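Local coordinates for acetyl-CoA hydrolase/transferase family protein (Porphyromonas gingivalis, PDB 2NVV), which probably catalyses hydrolysis of acetyl-CoA or CoA transfer between acetyl-CoA and other acids, as a zinc-binding member of its family, at residues G22-G25 with N31-V34; A123-A128 with G134-T139; Q229-N234 with I390-S395; V419-S424 with V428-G433. One frame throughout, in Å; residues are numbered along the deposited sequence.

Contact 1: residues G22-G25 with N31-V34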
loop_
_atom_site.group_PDB
_atom_site.type_symbol
_atom_site.label_atom_id
_atom_site.label_comp_id
_atom_site.label_asym_id
_atom_site.label_seq_id
_atom_site.Cartn_x
_atom_site.Cartn_y
_atom_site.Cartn_z
ATOM N N GLY A 22 -22.021 4.213 14.807
ATOM C CA GLY A 22 -20.708 3.610 14.932
ATOM C C GLY A 22 -20.785 2.646 16.094
ATOM O O GLY A 22 -21.360 2.973 17.130
ATOM N N PHE A 23 -20.228 1.453 15.924
ATOM C CA PHE A 23 -20.248 0.449 16.979
ATOM C C PHE A 23 -18.843 0.163 17.503
ATOM O O PHE A 23 -17.870 0.221 16.766
ATOM C CB PHE A 23 -20.884 -0.837 16.452
ATOM C CG PHE A 23 -22.188 -0.618 15.726
ATOM C CD1 PHE A 23 -22.199 -0.218 14.391
ATOM C CD2 PHE A 23 -23.405 -0.826 16.364
ATOM C CE1 PHE A 23 -23.401 -0.034 13.702
ATOM C CE2 PHE A 23 -24.604 -0.645 15.683
ATOM C CZ PHE A 23 -24.598 -0.248 14.350
ATOM N N SER A 24 -18.744 -0.148 18.784
ATOM C CA SER A 24 -17.459 -0.446 19.412
ATOM C C SER A 24 -17.006 -1.868 19.096
ATOM O O SER A 24 -17.729 -2.640 18.458
ATOM C CB SER A 24 -17.568 -0.293 20.928
ATOM O OG SER A 24 -18.424 -1.289 21.475
ATOM N N GLY A 25 -15.799 -2.209 19.537
ATOM C CA GLY A 25 -15.282 -3.549 19.312
ATOM C C GLY A 25 -14.539 -3.811 18.017
ATOM O O GLY A 25 -14.481 -2.970 17.131
ATOM N N ASN A 31 -18.172 -5.754 20.944
ATOM C CA ASN A 31 -19.343 -5.218 20.261
ATOM C C ASN A 31 -20.626 -5.316 21.066
ATOM O O ASN A 31 -20.805 -6.240 21.857
ATOM C CB ASN A 31 -19.560 -5.964 18.945
ATOM C CG ASN A 31 -18.801 -5.360 17.795
ATOM O OD1 ASN A 31 -19.252 -4.404 17.168
ATOM N ND2 ASN A 31 -17.635 -5.905 17.516
ATOM N N PRO A 32 -21.546 -4.356 20.871
ATOM C CA PRO A 32 -22.820 -4.372 21.586
ATOM C C PRO A 32 -23.590 -5.608 21.095
ATOM O O PRO A 32 -23.500 -5.957 19.919
ATOM C CB PRO A 32 -23.458 -3.047 21.165
ATOM C CG PRO A 32 -22.882 -2.815 19.798
ATOM C CD PRO A 32 -21.445 -3.158 20.022
ATOM N N LYS A 33 -24.338 -6.259 21.988
ATOM C CA LYS A 33 -25.062 -7.479 21.640
ATOM C C LYS A 33 -26.586 -7.484 21.812
ATOM O O LYS A 33 -27.265 -8.394 21.320
ATOM C CB LYS A 33 -24.480 -8.639 22.449
ATOM C CG LYS A 33 -22.996 -8.816 22.289
ATOM C CD LYS A 33 -22.434 -9.692 23.394
ATOM C CE LYS A 33 -20.938 -9.928 23.214
ATOM N NZ LYS A 33 -20.140 -8.689 23.345
ATOM N N VAL A 34 -27.137 -6.489 22.500
ATOM C CA VAL A 34 -28.579 -6.483 22.716
ATOM C C VAL A 34 -29.331 -5.283 22.112
ATOM O O VAL A 34 -30.491 -5.399 21.702
ATOM C CB VAL A 34 -28.888 -6.615 24.237
ATOM C CG1 VAL A 34 -28.657 -5.296 24.931
ATOM C CG2 VAL A 34 -30.312 -7.105 24.450
#
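Asn31 lays its side chain against the backbone of Ser24 and Gly25. Its CB is 3.8 Å from Ser24 O. Beyond CB the flat amide continues past the same carbonyl oxygen. OD1 and Ser24 O are two acceptors, so the amide is not bonded to this carbonyl. OD1 also comes 4.0 Å from Phe23 CB. The other branch turns to Gly25, where ND2 lies 3.8 Å from Gly25 C. ND2 makes weak hydrogen bonds to the oxygens of Thr27 and Pro28 in the intervening loop. Asn31 CA adds a CH···O contact to Ser24 O at 3.5 Å.

Phe23 CG lies anti to its carbonyl carbon (chi1 -48°), which turns the ring edge to Pro32. Pro32 CG sits near the ring plane, 4.0 Å from Phe23 CD2, and the two side chains cross at about a right angle. Pro32 CD rests 3.8 Å from Ser24 OG. That hydroxyl is bonded to Gly30 O and to Glu126 N, which ties the loop to the neighbouring strand 122-127 of the sheet. Leu67 of helix 65-73 touches both Phe23 and Pro32. The arrangement is a strand-loop-helix unit of a parallel alpha/beta fold: the loop returns beside the end of strand 20-23 and leads into helix 35-47.

Contact 2: residues A123-A128 with G134-T139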
loop_
_atom_site.group_PDB
_atom_site.type_symbol
_atom_site.label_atom_id
_atom_site.label_comp_id
_atom_site.label_asym_id
_atom_site.label_seq_id
_atom_site.Cartn_x
_atom_site.Cartn_y
_atom_site.Cartn_z
ATOM N N ALA A 123 -23.252 6.359 18.907
ATOM C CA ALA A 123 -22.249 5.327 19.086
ATOM C C ALA A 123 -22.804 4.327 20.088
ATOM O O ALA A 123 -23.210 4.710 21.191
ATOM C CB ALA A 123 -20.962 5.940 19.616
ATOM N N ILE A 124 -22.864 3.055 19.695
ATOM C CA ILE A 124 -23.330 2.009 20.602
ATOM C C ILE A 124 -22.052 1.296 21.031
ATOM O O ILE A 124 -21.306 0.819 20.182
ATOM C CB ILE A 124 -24.235 0.972 19.911
ATOM C CG1 ILE A 124 -25.197 1.644 18.926
ATOM C CG2 ILE A 124 -25.002 0.195 20.967
ATOM C CD1 ILE A 124 -26.254 2.490 19.541
ATOM N N ILE A 125 -21.786 1.228 22.333
ATOM C CA ILE A 125 -20.570 0.573 22.795
ATOM C C ILE A 125 -20.785 -0.425 23.931
ATOM O O ILE A 125 -21.697 -0.273 24.736
ATOM C CB ILE A 125 -19.526 1.616 23.255
ATOM C CG1 ILE A 125 -20.068 2.416 24.439
ATOM C CG2 ILE A 125 -19.200 2.560 22.116
ATOM C CD1 ILE A 125 -19.082 3.418 25.025
ATOM N N GLU A 126 -19.960 -1.468 23.971
ATOM C CA GLU A 126 -20.037 -2.440 25.058
ATOM C C GLU A 126 -18.932 -2.057 26.044
ATOM O O GLU A 126 -17.797 -1.805 25.652
ATOM C CB GLU A 126 -19.821 -3.868 24.572
ATOM C CG GLU A 126 -19.928 -4.852 25.717
ATOM C CD GLU A 126 -19.696 -6.276 25.305
ATOM O OE1 GLU A 126 -20.678 -7.046 25.306
ATOM O OE2 GLU A 126 -18.531 -6.619 24.986
ATOM N N VAL A 127 -19.255 -2.034 27.327
ATOM C CA VAL A 127 -18.297 -1.604 28.326
ATOM C C VAL A 127 -18.135 -2.539 29.524
ATOM O O VAL A 127 -19.024 -3.347 29.838
ATOM C CB VAL A 127 -18.698 -0.185 28.804
ATOM C CG1 VAL A 127 -17.838 0.267 29.929
ATOM C CG2 VAL A 127 -18.574 0.798 27.645
ATOM N N ALA A 128 -16.978 -2.439 30.174
ATOM C CA ALA A 128 -16.687 -3.234 31.368
ATOM C C ALA A 128 -16.946 -2.317 32.560
ATOM O O ALA A 128 -17.112 -2.772 33.692
ATOM C CB ALA A 128 -15.225 -3.705 31.365
ATOM N N GLY A 134 -18.051 10.203 32.841
ATOM C CA GLY A 134 -17.816 9.809 31.459
ATOM C C GLY A 134 -16.570 9.022 31.086
ATOM O O GLY A 134 -16.031 9.216 29.996
ATOM N N LYS A 135 -16.095 8.149 31.965
ATOM C CA LYS A 135 -14.915 7.351 31.637
ATOM C C LYS A 135 -15.369 5.969 31.183
ATOM O O LYS A 135 -16.073 5.259 31.906
ATOM C CB LYS A 135 -13.974 7.221 32.840
ATOM C CG LYS A 135 -13.241 8.492 33.194
ATOM C CD LYS A 135 -12.221 8.229 34.281
ATOM C CE LYS A 135 -11.508 9.511 34.713
ATOM N NZ LYS A 135 -10.517 9.224 35.805
ATOM N N ILE A 136 -14.965 5.598 29.973
ATOM C CA ILE A 136 -15.354 4.316 29.407
ATOM C C ILE A 136 -14.226 3.294 29.409
ATOM O O ILE A 136 -13.101 3.602 29.023
ATOM C CB ILE A 136 -15.863 4.495 27.950
ATOM C CG1 ILE A 136 -17.244 5.154 27.954
ATOM C CG2 ILE A 136 -15.915 3.159 27.234
ATOM C CD1 ILE A 136 -17.215 6.633 28.258
ATOM N N LEU A 137 -14.539 2.081 29.859
ATOM C CA LEU A 137 -13.575 0.988 29.870
ATOM C C LEU A 137 -14.137 -0.067 28.912
ATOM O O LEU A 137 -15.146 -0.715 29.213
ATOM C CB LEU A 137 -13.406 0.400 31.283
ATOM C CG LEU A 137 -12.414 -0.769 31.445
ATOM C CD1 LEU A 137 -11.018 -0.355 31.025
ATOM C CD2 LEU A 137 -12.398 -1.228 32.886
ATOM N N PRO A 138 -13.493 -0.244 27.747
ATOM C CA PRO A 138 -13.891 -1.202 26.712
ATOM C C PRO A 138 -13.777 -2.627 27.228
ATOM O O PRO A 138 -13.264 -2.856 28.324
ATOM C CB PRO A 138 -12.881 -0.956 25.588
ATOM C CG PRO A 138 -12.269 0.361 25.906
ATOM C CD PRO A 138 -12.213 0.384 27.395
ATOM N N THR A 139 -14.246 -3.587 26.438
ATOM C CA THR A 139 -14.150 -4.970 26.842
ATOM C C THR A 139 -13.014 -5.656 26.104
ATOM O O THR A 139 -11.848 -5.333 26.320
ATOM C CB THR A 139 -15.465 -5.742 26.616
ATOM O OG1 THR A 139 -15.927 -5.532 25.282
ATOM C CG2 THR A 139 -16.518 -5.281 27.595
#
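Ala128 N donates to Leu137 O at 2.7 Å, with an almost straight N-H···O angle of 178°. It is the one backbone hydrogen bond between 123-128 and 134-139. A second bond joins side chains. Thr139 OG1 gives its hydrogen to Glu126 OE2 at 2.8 Å, and OE2 accepts with its anti lone pair. The two side chains cross at about a right angle, and Thr139 CG2 also reaches Glu126 CG at 3.9 Å.

Apolar contacts lie beside these bonds. Val127 CG2 meets Ile136 CG2 at 3.6 Å. Ile125 CD1 touches Ile136 CG1 at 3.9 Å. Ala128 CB lies 4.1 Å from Leu137 CD2.

Glu126 reaches so far because its chain is extended, with CG anti to the backbone N (chi1 -179°). Its other oxygen, OE1, is held by a salt bridge to Lys33 and a hydrogen bond from Asn160. Those partners fix the carboxylate that takes the Thr139 hydroxyl. Farther out, Leu145 of helix 145-151 packs on Ile125 and Pro138. The axes of strands 123-127 and 135-137 come no closer than 7.3 Å, at 69°, and the strands belong to different sheets. After strand 122-127 of the parallel sheet, the chain passes into a small antiparallel sheet of strands 129-130, 135-137 and 199-200.

Contact 3: residues Q229-N234 with I390-S395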
loop_
_atom_site.group_PDB
_atom_site.type_symbol
_atom_site.label_atom_id
_atom_site.label_comp_id
_atom_site.label_asym_id
_atom_site.label_seq_id
_atom_site.Cartn_x
_atom_site.Cartn_y
_atom_site.Cartn_z
ATOM N N GLN A 229 -1.041 -28.316 8.412
ATOM C CA GLN A 229 0.094 -28.716 9.236
ATOM C C GLN A 229 1.340 -28.432 8.412
ATOM O O GLN A 229 2.319 -27.880 8.911
ATOM C CB GLN A 229 0.051 -30.209 9.545
ATOM C CG GLN A 229 -1.029 -30.651 10.504
ATOM C CD GLN A 229 -0.844 -30.072 11.893
ATOM O OE1 GLN A 229 -1.241 -28.934 12.162
ATOM N NE2 GLN A 229 -0.223 -30.848 12.783
ATOM N N ALA A 230 1.278 -28.824 7.141
ATOM C CA ALA A 230 2.367 -28.625 6.201
ATOM C C ALA A 230 2.663 -27.133 6.048
ATOM O O ALA A 230 3.797 -26.695 6.237
ATOM C CB ALA A 230 1.997 -29.234 4.849
ATOM N N ILE A 231 1.635 -26.359 5.714
ATOM C CA ILE A 231 1.784 -24.928 5.544
ATOM C C ILE A 231 2.424 -24.281 6.768
ATOM O O ILE A 231 3.398 -23.540 6.646
ATOM C CB ILE A 231 0.411 -24.257 5.264
ATOM C CG1 ILE A 231 -0.070 -24.633 3.862
ATOM C CG2 ILE A 231 0.524 -22.731 5.430
ATOM C CD1 ILE A 231 -1.443 -24.148 3.516
ATOM N N GLY A 232 1.882 -24.565 7.944
ATOM C CA GLY A 232 2.424 -23.992 9.165
ATOM C C GLY A 232 3.897 -24.297 9.404
ATOM O O GLY A 232 4.645 -23.455 9.897
ATOM N N ASP A 233 4.318 -25.510 9.060
ATOM C CA ASP A 233 5.697 -25.914 9.252
ATOM C C ASP A 233 6.575 -25.158 8.287
ATOM O O ASP A 233 7.662 -24.694 8.651
ATOM C CB ASP A 233 5.859 -27.416 8.998
ATOM C CG ASP A 233 7.231 -27.934 9.423
ATOM O OD1 ASP A 233 7.442 -28.119 10.639
ATOM O OD2 ASP A 233 8.098 -28.135 8.549
ATOM N N ASN A 234 6.115 -25.035 7.049
ATOM C CA ASN A 234 6.896 -24.330 6.047
ATOM C C ASN A 234 7.163 -22.894 6.453
ATOM O O ASN A 234 8.271 -22.395 6.262
ATOM C CB ASN A 234 6.198 -24.370 4.697
ATOM C CG ASN A 234 6.121 -25.770 4.139
ATOM O OD1 ASN A 234 6.903 -26.628 4.513
ATOM N ND2 ASN A 234 5.181 -26.002 3.229
ATOM N N ILE A 390 4.300 -12.307 3.950
ATOM C CA ILE A 390 4.075 -13.693 3.577
ATOM C C ILE A 390 2.595 -13.993 3.369
ATOM O O ILE A 390 1.731 -13.509 4.100
ATOM C CB ILE A 390 4.600 -14.647 4.669
ATOM C CG1 ILE A 390 6.077 -14.369 4.940
ATOM C CG2 ILE A 390 4.379 -16.095 4.247
ATOM C CD1 ILE A 390 6.612 -15.075 6.168
ATOM N N PHE A 391 2.308 -14.793 2.358
ATOM C CA PHE A 391 0.944 -15.185 2.080
ATOM C C PHE A 391 0.883 -16.705 2.020
ATOM O O PHE A 391 1.684 -17.354 1.338
ATOM C CB PHE A 391 0.470 -14.557 0.776
ATOM C CG PHE A 391 -0.060 -13.168 0.948
ATOM C CD1 PHE A 391 -1.357 -12.960 1.431
ATOM C CD2 PHE A 391 0.737 -12.062 0.660
ATOM C CE1 PHE A 391 -1.858 -11.666 1.624
ATOM C CE2 PHE A 391 0.249 -10.763 0.850
ATOM C CZ PHE A 391 -1.055 -10.566 1.335
ATOM N N THR A 392 -0.054 -17.264 2.776
ATOM C CA THR A 392 -0.246 -18.705 2.837
ATOM C C THR A 392 -1.571 -19.091 2.214
ATOM O O THR A 392 -2.487 -18.284 2.144
ATOM C CB THR A 392 -0.264 -19.187 4.271
ATOM O OG1 THR A 392 -1.275 -18.464 4.969
ATOM C CG2 THR A 392 1.077 -18.962 4.938
ATOM N N THR A 393 -1.662 -20.341 1.777
ATOM C CA THR A 393 -2.883 -20.851 1.165
ATOM C C THR A 393 -2.729 -22.291 0.689
ATOM O O THR A 393 -1.710 -22.658 0.083
ATOM C CB THR A 393 -3.301 -20.039 -0.080
ATOM O OG1 THR A 393 -4.431 -20.661 -0.694
ATOM C CG2 THR A 393 -2.169 -20.001 -1.110
ATOM N N PRO A 394 -3.725 -23.141 0.981
ATOM C CA PRO A 394 -3.606 -24.516 0.508
ATOM C C PRO A 394 -3.550 -24.381 -1.008
ATOM O O PRO A 394 -4.145 -23.465 -1.562
ATOM C CB PRO A 394 -4.893 -25.166 1.020
ATOM C CG PRO A 394 -5.850 -24.010 1.157
ATOM C CD PRO A 394 -4.969 -22.948 1.747
ATOM N N SER A 395 -2.816 -25.259 -1.677
ATOM C CA SER A 395 -2.678 -25.169 -3.133
ATOM C C SER A 395 -3.973 -25.381 -3.910
ATOM O O SER A 395 -4.179 -24.765 -4.955
ATOM C CB SER A 395 -1.629 -26.174 -3.625
ATOM O OG SER A 395 -2.099 -27.507 -3.517
#
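Pro394 O is held by two hydroxyls, beside the groups that Ile231 of the facing helix touches. Thr393 OG1 donates to it at 2.9 Å, and Ser404 OG is its second hydrogen-bond partner. The Thr393 bond is bent: the C=O···OG1 angle is 129°, and the donor is tilted 30° from the carbonyl plane. It ties the Thr393 side chain to the backbone just beyond it, in the extended segment Thr393-Pro394 that follows strand 389-392.

No hydrogen bond crosses between 229-234 and 390-395. The helix contributes one side chain, Ile231, and its two arms do different work. CG1 lies anti to the carbonyl carbon (chi1 -71°), and with the chain extended beyond it CD1 reaches the Thr393-Pro394 peptide. CD1 touches backbone there, 3.6 Å from Thr393 C and 3.6 Å from Pro394 N. It also reaches the proline ring, with Pro394 CD at 4.1 Å. The other arm, CG2, meets Thr392. It sits 3.8 Å from Thr392 CB and 3.8 Å from Thr392 CG2, and the two side chains meet at a slant. Thr392 thus offers carbon to the isoleucine, while its OG1 makes a weak hydrogen bond with Asn351 O of the adjacent strand.

Val262, a predicted CoA-binding residue of helix 261-272, touches both Ile231 and Thr392. The contact may therefore lie beside the CoA site. It joins helix 226-245 to the C-terminal end of strand 389-392, which runs parallel between strands 348-352 and 421-424. Val227 and Val235 of the same helix pack on Pro394 and Thr392.

Contact 4: residues V419-S424 with V428-G433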
loop_
_atom_site.group_PDB
_atom_site.type_symbol
_atom_site.label_atom_id
_atom_site.label_comp_id
_atom_site.label_asym_id
_atom_site.label_seq_id
_atom_site.Cartn_x
_atom_site.Cartn_y
_atom_site.Cartn_z
ATOM N N VAL A 419 3.786 -8.221 -2.374
ATOM C CA VAL A 419 3.874 -9.609 -1.937
ATOM C C VAL A 419 5.314 -10.114 -2.072
ATOM O O VAL A 419 5.851 -10.209 -3.177
ATOM C CB VAL A 419 2.928 -10.492 -2.768
ATOM C CG1 VAL A 419 2.874 -11.880 -2.176
ATOM C CG2 VAL A 419 1.542 -9.866 -2.814
ATOM N N LYS A 420 5.932 -10.444 -0.945
ATOM C CA LYS A 420 7.319 -10.911 -0.944
ATOM C C LYS A 420 7.512 -12.420 -0.929
ATOM O O LYS A 420 8.451 -12.936 -1.545
ATOM C CB LYS A 420 8.066 -10.310 0.245
ATOM C CG LYS A 420 7.928 -8.796 0.360
ATOM C CD LYS A 420 8.330 -8.096 -0.920
ATOM C CE LYS A 420 8.149 -6.589 -0.813
ATOM N NZ LYS A 420 8.586 -5.918 -2.062
ATOM N N VAL A 421 6.634 -13.129 -0.225
ATOM C CA VAL A 421 6.743 -14.578 -0.127
ATOM C C VAL A 421 5.383 -15.265 -0.129
ATOM O O VAL A 421 4.426 -14.759 0.459
ATOM C CB VAL A 421 7.460 -14.979 1.165
ATOM C CG1 VAL A 421 7.660 -16.474 1.210
ATOM C CG2 VAL A 421 8.785 -14.239 1.271
ATOM N N ILE A 422 5.306 -16.416 -0.796
ATOM C CA ILE A 422 4.072 -17.198 -0.853
ATOM C C ILE A 422 4.396 -18.622 -0.389
ATOM O O ILE A 422 5.427 -19.192 -0.755
ATOM C CB ILE A 422 3.491 -17.238 -2.278
ATOM C CG1 ILE A 422 3.195 -15.822 -2.764
ATOM C CG2 ILE A 422 2.211 -18.039 -2.289
ATOM C CD1 ILE A 422 2.629 -15.762 -4.170
ATOM N N ILE A 423 3.511 -19.199 0.416
ATOM C CA ILE A 423 3.741 -20.535 0.936
ATOM C C ILE A 423 2.508 -21.447 0.958
ATOM O O ILE A 423 1.454 -21.080 1.479
ATOM C CB ILE A 423 4.287 -20.445 2.377
ATOM C CG1 ILE A 423 5.616 -19.705 2.380
ATOM C CG2 ILE A 423 4.438 -21.837 2.975
ATOM C CD1 ILE A 423 6.128 -19.364 3.762
ATOM N N SER A 424 2.636 -22.638 0.387
ATOM C CA SER A 424 1.540 -23.606 0.420
ATOM C C SER A 424 2.100 -24.873 1.074
ATOM O O SER A 424 3.196 -24.853 1.629
ATOM C CB SER A 424 1.011 -23.905 -0.991
ATOM O OG SER A 424 1.947 -24.625 -1.765
ATOM N N VAL A 428 7.860 -23.150 -0.330
ATOM C CA VAL A 428 7.797 -21.695 -0.269
ATOM C C VAL A 428 8.419 -21.028 -1.496
ATOM O O VAL A 428 9.424 -21.500 -2.035
ATOM C CB VAL A 428 8.508 -21.162 1.003
ATOM C CG1 VAL A 428 8.283 -22.115 2.160
ATOM C CG2 VAL A 428 9.974 -20.967 0.748
ATOM N N ALA A 429 7.814 -19.928 -1.931
ATOM C CA ALA A 429 8.310 -19.190 -3.086
ATOM C C ALA A 429 8.718 -17.789 -2.672
ATOM O O ALA A 429 7.876 -16.930 -2.463
ATOM C CB ALA A 429 7.238 -19.122 -4.176
ATOM N N ASP A 430 10.018 -17.571 -2.535
ATOM C CA ASP A 430 10.533 -16.264 -2.164
ATOM C C ASP A 430 10.558 -15.454 -3.452
ATOM O O ASP A 430 11.326 -15.745 -4.371
ATOM C CB ASP A 430 11.942 -16.385 -1.596
ATOM C CG ASP A 430 12.350 -15.169 -0.803
ATOM O OD1 ASP A 430 11.935 -14.051 -1.178
ATOM O OD2 ASP A 430 13.092 -15.329 0.186
ATOM N N LEU A 431 9.716 -14.433 -3.507
ATOM C CA LEU A 431 9.581 -13.605 -4.694
ATOM C C LEU A 431 10.552 -12.437 -4.812
ATOM O O LEU A 431 10.648 -11.813 -5.869
ATOM C CB LEU A 431 8.145 -13.080 -4.762
ATOM C CG LEU A 431 7.023 -13.991 -5.285
ATOM C CD1 LEU A 431 7.292 -15.436 -4.964
ATOM C CD2 LEU A 431 5.705 -13.530 -4.714
ATOM N N ARG A 432 11.276 -12.149 -3.738
ATOM C CA ARG A 432 12.209 -11.021 -3.740
ATOM C C ARG A 432 13.337 -11.105 -4.755
ATOM O O ARG A 432 13.960 -12.143 -4.934
ATOM C CB ARG A 432 12.787 -10.816 -2.334
ATOM C CG ARG A 432 11.773 -10.269 -1.334
ATOM C CD ARG A 432 12.284 -10.369 0.081
ATOM N NE ARG A 432 12.498 -11.761 0.466
ATOM C CZ ARG A 432 12.938 -12.151 1.658
ATOM N NH1 ARG A 432 13.097 -13.436 1.903
ATOM N NH2 ARG A 432 13.214 -11.260 2.602
ATOM N N GLY A 433 13.574 -9.992 -5.436
ATOM C CA GLY A 433 14.637 -9.933 -6.419
ATOM C C GLY A 433 14.345 -10.625 -7.724
ATOM O O GLY A 433 15.256 -10.845 -8.520
#
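Ile423 carries CG1 anti to its carbonyl carbon (chi1 -62°), which sets that atom 3.5 Å from Val428 CB. The two side chains lie side by side and point the same way. Asp430 holds CG anti to its backbone N (chi1 -162°), and the Arg432 chain bends at chi3 (-63°). Together these bring guanidinium and carboxylate side-on. Arg432 NE meets Asp430 OD1 at 2.9 Å, and Arg432 NH1 meets Asp430 OD2 at 2.6 Å. OD1 also accepts from Arg432 N, an Asx turn. Arg432 CG crosses Lys420 CB at 4.0 Å.

The backbones pair as an antiparallel hairpin. Ile422 and Ala429 form its hydrogen-bonded pair. Ile422 N donates to Ala429 O at 3.1 Å. Ala429 N donates to Ile422 O at 2.8 Å. Leu431 N then bonds to Lys420 O. On the face of Ile422 and Ala429, Leu431 CD2 reaches Ile422 CD1 at 3.8 Å, and Ile443 of helix 436-446 packs over them.

Arg432 also pairs with Glu242 and makes a cation-pi contact with Phe116 of the second subunit. Two carboxylates probably neutralise the arginine charge. The chemistry implies a hairpin joined by backbone hydrogen bonds and apolar side-chain contacts, whose outgoing end carries a charge network of Asp430, Arg432 and Glu242.

In the fold
Contacts 1 and 2 each have one segment in the N-terminal parallel sheet, at the neighbouring strands 20-23 and 122-127. Contacts 3 and 4 lie on the opposite side of the chain's centre. Both reach another sheet, in which strands 389-392 and 421-424 are neighbours. Phe391 O is bonded to Ile423 N, and Asn234 ND2 to Ser424 O. The centres of contacts 1 and 3 are about 34 Å apart. Contacts 1 and 2 are fully buried where they touch. Contact 4 has four partly exposed residues and alone meets the second subunit. Contacts 1 and 3 have no hydrogen bond across their segments. Contact 2 has one backbone and one side-chain bond, and contact 4 has three backbone bonds.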